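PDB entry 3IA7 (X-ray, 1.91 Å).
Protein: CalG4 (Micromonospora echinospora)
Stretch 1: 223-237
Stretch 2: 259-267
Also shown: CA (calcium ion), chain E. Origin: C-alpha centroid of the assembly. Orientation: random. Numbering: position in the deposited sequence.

Stretch 1, residues 223-237: GWQPPRPDAPVLLVS
Stretch 2 (259-267) TPWHVVMAI

Two neighbouring parallel strands form the frame of this contact. Residues 262-266 make one strand; its partner begins at Val233 and runs beside it, the N-to-C directions 18° apart and the axes 4.8 Å apart at closest approach. Register is one to one: Val233 lies beside His262, Leu234 beside Val263, Leu235 beside Val264 and Val236 beside Met265, with paired CA atoms 4.7 to 5.0 Å apart. Build phi between about -120° and -99° and psi between 119° and 134° for these eight residues.

The hydrogen bonds follow the parallel pattern, in which alternate residues of the first stretch bond with both N and O. His262 N donates to Pro232 O at 2.9 Å, Leu234 N to His262 O at 3.0 Å, Val264 N to Leu234 O at 2.9 Å, Val236 N to Val264 O at 2.8 Å, and Ala266 N to Val236 O at 2.8 Å. All are nearly straight. CA-H...O contacts fill in between them, such as Val233 CA to His262 O at 3.3 Å. Proline is tolerated at 232 because the ladder asks only for its carbonyl.

Ahead of the strand, the first stretch passes through a proline-rich loop, extended from Gly223 to Pro226 and bent at Pro227 (phi -74°, psi -24°), and a type I turn from Arg228 to Ala231, where Ala231 N donates to Arg228 O at 3.2 Å. Arg228 (chi1 m, chi2 t, chi3 m) reaches back from this turn: its CB points sideways, but NH2 donates to Pro260 O at 2.8 Å. A water accepts from Arg228 NH1 at 3.0 Å and donates to Pro260 O, also at 3.0 Å, so one carbonyl receives both a direct and a water-mediated link. In the second stretch, Trp261 N donates to Thr259 OG1 at 3.2 Å.

Side chains alternate across the sheet. Val233, Leu235, His262 and Val264 share one face. There His262 (chi1 t, chi2 84°) gives up 97 Å², the largest area of any residue here. Pro227 CD sits over one face of the His262 ring, 4.0 Å from the centroid, while Trp224 CZ2 comes within 3.7 Å of His262 CD2. The same Trp224 CZ2 (chi1 t, chi2 96°) packs 3.6 Å from Val264 CG2, so one indole bridges two side chains of the strand. Leu235 (t, p) brings CD1 to 4.3 Å from Val264 CG1.

Leu234, Val236, Val263 and Met265 occupy the other face. Val236 CG2 meets Val263 CG1 at 3.8 Å; both valines are t, a compact beta-branched shape suited to strands. Met265 is selenomethionine: its CG lies 4.2 Å from Val236 CB, and its end leads away. Trp261 (chi1 m, chi2 84°), just before the strand, has its CB sideways, but the end of its side chain comes nearer the first stretch. Pro232 CB lies over one face of the six-membered ring of Trp261, 3.8 Å from its centroid, and Leu234 CB is 3.9 Å from Trp261 CE3. Proline offers a rigid aliphatic surface to this indole, as Pro227 does to the imidazole. In all, 786 Å² is buried, both sides summed; the apolar strand residues are buried, while Arg228 stays exposed.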

ATOM      1  N   GLY A 223      -4.044  -7.335 -10.436  1.00 35.45           N
ATOM      2  CA  GLY A 223      -4.012  -5.984 -10.991  1.00 32.19           C
ATOM      3  C   GLY A 223      -4.973  -5.763 -12.156  1.00 29.94           C
ATOM      4  O   GLY A 223      -5.070  -6.589 -13.069  1.00 29.70           O
ATOM      5  N   TRP A 224      -5.673  -4.637 -12.126  1.00 27.83           N
ATOM      6  CA  TRP A 224      -6.552  -4.236 -13.221  1.00 25.53           C
ATOM      7  C   TRP A 224      -5.703  -3.888 -14.472  1.00 24.82           C
ATOM      8  O   TRP A 224      -4.638  -3.291 -14.331  1.00 23.89           O
ATOM      9  CB  TRP A 224      -7.370  -3.031 -12.758  1.00 24.99           C
ATOM     10  CG  TRP A 224      -8.294  -2.451 -13.781  1.00 23.64           C
ATOM     11  CD1 TRP A 224      -9.642  -2.719 -13.933  1.00 24.07           C
ATOM     12  CD2 TRP A 224      -7.951  -1.512 -14.808  1.00 23.74           C
ATOM     13  NE1 TRP A 224     -10.154  -1.971 -14.988  1.00 21.65           N
ATOM     14  CE2 TRP A 224      -9.139  -1.243 -15.550  1.00 21.26           C
ATOM     15  CE3 TRP A 224      -6.756  -0.876 -15.184  1.00 24.09           C
ATOM     16  CZ2 TRP A 224      -9.164  -0.351 -16.615  1.00 21.98           C
ATOM     17  CZ3 TRP A 224      -6.785   0.004 -16.251  1.00 24.03           C
ATOM     18  CH2 TRP A 224      -7.980   0.252 -16.955  1.00 24.78           C
ATOM     19  N   GLN A 225      -6.170  -4.281 -15.661  1.00 23.06           N
ATOM     20  CA  GLN A 225      -5.530  -3.928 -16.936  1.00 22.40           C
ATOM     21  C   GLN A 225      -6.553  -3.214 -17.873  1.00 21.82           C
ATOM     22  O   GLN A 225      -7.752  -3.514 -17.833  1.00 22.08           O
ATOM     23  CB  GLN A 225      -4.951  -5.181 -17.632  1.00 22.59           C
ATOM     24  CG  GLN A 225      -3.951  -6.066 -16.795  1.00 23.39           C
ATOM     25  CD  GLN A 225      -2.552  -5.386 -16.590  1.00 25.72           C
ATOM     26  OE1 GLN A 225      -2.238  -4.395 -17.235  1.00 24.72           O
ATOM     27  NE2 GLN A 225      -1.743  -5.925 -15.676  1.00 25.16           N
ATOM     28  N   PRO A 226      -6.084  -2.294 -18.747  1.00 21.40           N
ATOM     29  CA  PRO A 226      -6.987  -1.591 -19.647  1.00 20.68           C
ATOM     30  C   PRO A 226      -7.470  -2.565 -20.753  1.00 20.64           C
ATOM     31  O   PRO A 226      -6.830  -3.616 -20.951  1.00 18.92           O
ATOM     32  CB  PRO A 226      -6.097  -0.454 -20.223  1.00 20.52           C
ATOM     33  CG  PRO A 226      -4.710  -0.996 -20.174  1.00 21.51           C
ATOM     34  CD  PRO A 226      -4.682  -1.873 -18.927  1.00 21.15           C
ATOM     35  N   PRO A 227      -8.574  -2.226 -21.450  1.00 19.66           N
ATOM     36  CA  PRO A 227      -9.113  -3.103 -22.497  1.00 20.20           C
ATOM     37  C   PRO A 227      -8.304  -3.137 -23.799  1.00 19.51           C
ATOM     38  O   PRO A 227      -8.439  -4.090 -24.541  1.00 20.51           O
ATOM     39  CB  PRO A 227     -10.512  -2.529 -22.759  1.00 20.81           C
ATOM     40  CG  PRO A 227     -10.352  -1.073 -22.468  1.00 20.04           C
ATOM     41  CD  PRO A 227      -9.412  -1.034 -21.262  1.00 19.43           C
ATOM     42  N   ARG A 228      -7.525  -2.091 -24.092  1.00 19.28           N
ATOM     43  CA  ARG A 228      -6.582  -2.080 -25.223  1.00 19.65           C
ATOM     44  C   ARG A 228      -5.341  -1.401 -24.703  1.00 18.87           C
ATOM     45  O   ARG A 228      -5.445  -0.580 -23.809  1.00 19.80           O
ATOM     46  CB  ARG A 228      -7.095  -1.266 -26.409  1.00 19.45           C
ATOM     47  CG  ARG A 228      -8.546  -1.408 -26.735  1.00 20.72           C
ATOM     48  CD  ARG A 228      -8.952  -0.560 -27.959  1.00 19.43           C
ATOM     49  NE  ARG A 228      -8.994   0.895 -27.726  1.00 15.61           N
ATOM     50  CZ  ARG A 228      -9.933   1.521 -27.013  1.00 19.25           C
ATOM     51  NH1 ARG A 228     -10.873   0.809 -26.388  1.00 15.55           N
ATOM     52  NH2 ARG A 228      -9.905   2.860 -26.849  1.00 17.23           N
ATOM     53  N   PRO A 229      -4.167  -1.729 -25.260  1.00 18.96           N
ATOM     54  CA  PRO A 229      -2.892  -1.184 -24.784  1.00 19.51           C
ATOM     55  C   PRO A 229      -2.843   0.338 -24.680  1.00 19.96           C
ATOM     56  O   PRO A 229      -2.307   0.903 -23.695  1.00 20.47           O
ATOM     57  CB  PRO A 229      -1.898  -1.672 -25.844  1.00 19.62           C
ATOM     58  CG  PRO A 229      -2.491  -2.924 -26.348  1.00 19.61           C
ATOM     59  CD  PRO A 229      -3.978  -2.700 -26.352  1.00 18.68           C
ATOM     60  N   ASP A 230      -3.394   0.999 -25.696  1.00 19.98           N
ATOM     61  CA  ASP A 230      -3.353   2.451 -25.777  1.00 19.05           C
ATOM     62  C   ASP A 230      -4.747   3.079 -25.562  1.00 17.66           C
ATOM     63  O   ASP A 230      -4.964   4.221 -25.921  1.00 16.61           O
ATOM     64  CB  ASP A 230      -2.735   2.888 -27.143  1.00 19.00           C
ATOM     65  CG  ASP A 230      -1.225   2.583 -27.238  1.00 21.40           C
ATOM     66  OD1 ASP A 230      -0.509   2.758 -26.232  1.00 25.50           O
ATOM     67  OD2 ASP A 230      -0.746   2.188 -28.312  1.00 24.80           O
ATOM     68  N   ALA A 231      -5.698   2.347 -25.000  1.00 16.48           N
ATOM     69  CA  ALA A 231      -6.973   2.988 -24.625  1.00 16.72           C
ATOM     70  C   ALA A 231      -6.707   4.188 -23.702  1.00 17.01           C
ATOM     71  O   ALA A 231      -5.970   4.038 -22.737  1.00 18.30           O
ATOM     72  CB  ALA A 231      -7.922   1.978 -23.933  1.00 16.09           C
ATOM     73  N   PRO A 232      -7.287   5.375 -23.993  1.00 17.92           N
ATOM     74  CA  PRO A 232      -7.159   6.506 -23.068  1.00 17.97           C
ATOM     75  C   PRO A 232      -8.025   6.205 -21.848  1.00 17.34           C
ATOM     76  O   PRO A 232      -9.204   5.840 -22.002  1.00 17.04           O
ATOM     77  CB  PRO A 232      -7.741   7.689 -23.854  1.00 18.10           C
ATOM     78  CG  PRO A 232      -7.873   7.208 -25.284  1.00 21.52           C
ATOM     79  CD  PRO A 232      -8.102   5.734 -25.177  1.00 18.14           C
ATOM     80  N   VAL A 233      -7.419   6.194 -20.671  1.00 17.57           N
ATOM     81  CA  VAL A 233      -8.134   5.739 -19.478  1.00 17.91           C
ATOM     82  C   VAL A 233      -8.377   6.968 -18.573  1.00 17.78           C
ATOM     83  O   VAL A 233      -7.473   7.774 -18.347  1.00 17.56           O
ATOM     84  CB  VAL A 233      -7.368   4.639 -18.698  1.00 17.84           C
ATOM     85  CG1 VAL A 233      -8.111   4.285 -17.374  1.00 18.30           C
ATOM     86  CG2 VAL A 233      -7.208   3.332 -19.549  1.00 16.32           C
ATOM     87  N   LEU A 234      -9.604   7.085 -18.071  1.00 16.96           N
ATOM     88  CA  LEU A 234      -9.942   8.060 -17.063  1.00 16.29           C
ATOM     89  C   LEU A 234     -10.316   7.373 -15.771  1.00 16.16           C
ATOM     90  O   LEU A 234     -11.162   6.449 -15.770  1.00 16.93           O
ATOM     91  CB  LEU A 234     -11.105   8.936 -17.547  1.00 16.28           C
ATOM     92  CG  LEU A 234     -11.682   9.962 -16.536  1.00 17.65           C
ATOM     93  CD1 LEU A 234     -10.686  11.098 -16.143  1.00 15.63           C
ATOM     94  CD2 LEU A 234     -12.972  10.553 -17.049  1.00 16.68           C
ATOM     95  N   LEU A 235      -9.718   7.811 -14.655  1.00 15.67           N
ATOM     96  CA  LEU A 235     -10.212   7.395 -13.332  1.00 16.23           C
ATOM     97  C   LEU A 235     -11.079   8.509 -12.765  1.00 14.66           C
ATOM     98  O   LEU A 235     -10.674   9.679 -12.730  1.00 16.11           O
ATOM     99  CB  LEU A 235      -9.055   7.072 -12.360  1.00 16.33           C
ATOM    100  CG  LEU A 235      -9.423   6.715 -10.873  1.00 15.85           C
ATOM    101  CD1 LEU A 235     -10.318   5.544 -10.825  1.00 14.68           C
ATOM    102  CD2 LEU A 235      -8.176   6.411 -10.067  1.00 19.15           C
ATOM    103  N   VAL A 236     -12.251   8.143 -12.313  1.00 14.30           N
ATOM    104  CA  VAL A 236     -13.160   9.060 -11.659  1.00 14.98           C
ATOM    105  C   VAL A 236     -13.396   8.592 -10.209  1.00 16.12           C
ATOM    106  O   VAL A 236     -13.794   7.438  -9.961  1.00 16.68           O
ATOM    107  CB  VAL A 236     -14.551   9.109 -12.348  1.00 14.54           C
ATOM    108  CG1 VAL A 236     -15.456  10.118 -11.577  1.00 14.98           C
ATOM    109  CG2 VAL A 236     -14.406   9.487 -13.820  1.00 11.71           C
ATOM    110  N   SER A 237     -13.160   9.478  -9.254  1.00 15.82           N
ATOM    111  CA  SER A 237     -13.389   9.080  -7.850  1.00 18.78           C
ATOM    112  C   SER A 237     -13.795  10.278  -7.023  1.00 18.90           C
ATOM    113  O   SER A 237     -13.191  11.323  -7.172  1.00 18.64           O
ATOM    114  CB  SER A 237     -12.090   8.501  -7.293  1.00 18.62           C
ATOM    115  OG  SER A 237     -12.300   8.065  -5.965  1.00 25.31           O
ATOM    116  N   THR A 259     -17.108   7.335 -27.220  1.00 18.96           N
ATOM    117  CA  THR A 259     -15.778   7.959 -27.419  1.00 18.29           C
ATOM    118  C   THR A 259     -14.783   6.806 -27.171  1.00 18.11           C
ATOM    119  O   THR A 259     -15.160   5.816 -26.562  1.00 18.56           O
ATOM    120  CB  THR A 259     -15.425   9.040 -26.332  1.00 18.69           C
ATOM    121  OG1 THR A 259     -15.206   8.384 -25.081  1.00 18.29           O
ATOM    122  CG2 THR A 259     -16.515  10.115 -26.176  1.00 18.55           C
ATOM    123  N   PRO A 260     -13.502   6.928 -27.597  1.00 18.04           N
ATOM    124  CA  PRO A 260     -12.586   5.818 -27.353  1.00 17.37           C
ATOM    125  C   PRO A 260     -12.159   5.681 -25.887  1.00 16.20           C
ATOM    126  O   PRO A 260     -11.450   4.774 -25.551  1.00 14.85           O
ATOM    127  CB  PRO A 260     -11.347   6.195 -28.178  1.00 17.34           C
ATOM    128  CG  PRO A 260     -11.857   7.228 -29.159  1.00 18.70           C
ATOM    129  CD  PRO A 260     -12.834   8.000 -28.352  1.00 18.70           C
ATOM    130  N   TRP A 261     -12.592   6.574 -25.021  1.00 16.05           N
ATOM    131  CA  TRP A 261     -12.138   6.487 -23.631  1.00 15.86           C
ATOM    132  C   TRP A 261     -12.642   5.247 -22.949  1.00 16.12           C
ATOM    133  O   TRP A 261     -13.695   4.728 -23.295  1.00 15.97           O
ATOM    134  CB  TRP A 261     -12.586   7.693 -22.819  1.00 15.43           C
ATOM    135  CG  TRP A 261     -11.827   8.966 -23.139  1.00 18.31           C
ATOM    136  CD1 TRP A 261     -12.090   9.839 -24.155  1.00 18.94           C
ATOM    137  CD2 TRP A 261     -10.743   9.524 -22.395  1.00 16.84           C
ATOM    138  NE1 TRP A 261     -11.217  10.895 -24.101  1.00 20.05           N
ATOM    139  CE2 TRP A 261     -10.380  10.729 -23.032  1.00 21.26           C
ATOM    140  CE3 TRP A 261     -10.036   9.116 -21.242  1.00 18.00           C
ATOM    141  CZ2 TRP A 261      -9.359  11.544 -22.560  1.00 19.06           C
ATOM    142  CZ3 TRP A 261      -8.986   9.916 -20.783  1.00 18.34           C
ATOM    143  CH2 TRP A 261      -8.677  11.125 -21.421  1.00 17.73           C
ATOM    144  N   HIS A 262     -11.876   4.787 -21.968  1.00 17.23           N
ATOM    145  CA  HIS A 262     -12.360   3.778 -21.021  1.00 16.84           C
ATOM    146  C   HIS A 262     -12.367   4.407 -19.650  1.00 17.74           C
ATOM    147  O   HIS A 262     -11.309   4.893 -19.159  1.00 16.52           O
ATOM    148  CB  HIS A 262     -11.504   2.518 -21.015  1.00 16.85           C
ATOM    149  CG  HIS A 262     -12.060   1.451 -20.102  1.00 19.18           C
ATOM    150  ND1 HIS A 262     -13.046   0.567 -20.502  1.00 23.40           N
ATOM    151  CD2 HIS A 262     -11.803   1.160 -18.807  1.00 21.54           C
ATOM    152  CE1 HIS A 262     -13.346  -0.244 -19.497  1.00 22.33           C
ATOM    153  NE2 HIS A 262     -12.616   0.106 -18.456  1.00 19.73           N
ATOM    154  N   VAL A 263     -13.542   4.395 -19.016  1.00 17.54           N
ATOM    155  CA  VAL A 263     -13.725   5.151 -17.747  1.00 17.70           C
ATOM    156  C   VAL A 263     -13.892   4.160 -16.586  1.00 16.80           C
ATOM    157  O   VAL A 263     -14.754   3.243 -16.637  1.00 16.40           O
ATOM    158  CB  VAL A 263     -14.950   6.134 -17.841  1.00 18.40           C
ATOM    159  CG1 VAL A 263     -15.173   6.885 -16.467  1.00 16.60           C
ATOM    160  CG2 VAL A 263     -14.736   7.141 -19.020  1.00 18.47           C
ATOM    161  N   VAL A 264     -13.090   4.348 -15.541  1.00 16.32           N
ATOM    162  CA  VAL A 264     -13.253   3.573 -14.304  1.00 17.14           C
ATOM    163  C   VAL A 264     -13.751   4.499 -13.203  1.00 16.83           C
ATOM    164  O   VAL A 264     -13.087   5.496 -12.894  1.00 16.91           O
ATOM    165  CB  VAL A 264     -11.939   2.895 -13.855  1.00 16.72           C
ATOM    166  CG1 VAL A 264     -12.174   2.110 -12.544  1.00 17.02           C
ATOM    167  CG2 VAL A 264     -11.359   2.031 -14.975  1.00 13.90           C
HETATM  168  N   MSE A 265     -14.933   4.189 -12.672  1.00 17.45           N
HETATM  169  CA  MSE A 265     -15.524   5.038 -11.648  1.00 19.67           C
HETATM  170  C   MSE A 265     -15.503   4.290 -10.333  1.00 18.27           C
HETATM  171  O   MSE A 265     -16.056   3.188 -10.228  1.00 20.29           O
HETATM  172  CB  MSE A 265     -16.936   5.508 -12.021  1.00 17.61           C
HETATM  173  CG  MSE A 265     -17.055   5.923 -13.514  1.00 19.11           C
HETATM  174 SE   MSE A 265     -18.588   7.033 -13.810  0.70 22.47          SE
HETATM  175  CE  MSE A 265     -19.933   5.561 -13.578  1.00 14.34           C
ATOM    176  N   ALA A 266     -14.841   4.875  -9.333  1.00 18.68           N
ATOM    177  CA  ALA A 266     -14.818   4.340  -7.954  1.00 18.93           C
ATOM    178  C   ALA A 266     -15.830   5.136  -7.146  1.00 18.90           C
ATOM    179  O   ALA A 266     -15.653   6.356  -6.928  1.00 19.67           O
ATOM    180  CB  ALA A 266     -13.443   4.491  -7.344  1.00 19.85           C
ATOM    181  N   ILE A 267     -16.895   4.467  -6.720  1.00 18.86           N
ATOM    182  CA  ILE A 267     -18.046   5.154  -6.147  1.00 18.60           C
ATOM    183  C   ILE A 267     -18.138   5.045  -4.613  1.00 18.21           C
ATOM    184  O   ILE A 267     -19.010   5.620  -3.993  1.00 18.04           O
ATOM    185  CB  ILE A 267     -19.382   4.754  -6.856  1.00 18.89           C
ATOM    186  CG1 ILE A 267     -19.838   3.335  -6.430  1.00 17.55           C
ATOM    187  CG2 ILE A 267     -19.295   4.930  -8.367  1.00 20.28           C
ATOM    188  CD1 ILE A 267     -21.180   2.905  -7.045  1.00 18.47           C
TER
HETATM  189 CA    CA E 402      -0.322  -3.045 -17.534  1.00 31.67          CA
HETATM  190  O   HOH W   1     -13.061   2.255 -24.986  1.00 30.55           O
HETATM  191  O   HOH W   2       1.204  -2.039 -18.940  1.00 36.09           O
HETATM  192  O   HOH W   3      -1.272  -3.175 -19.684  1.00 33.44           O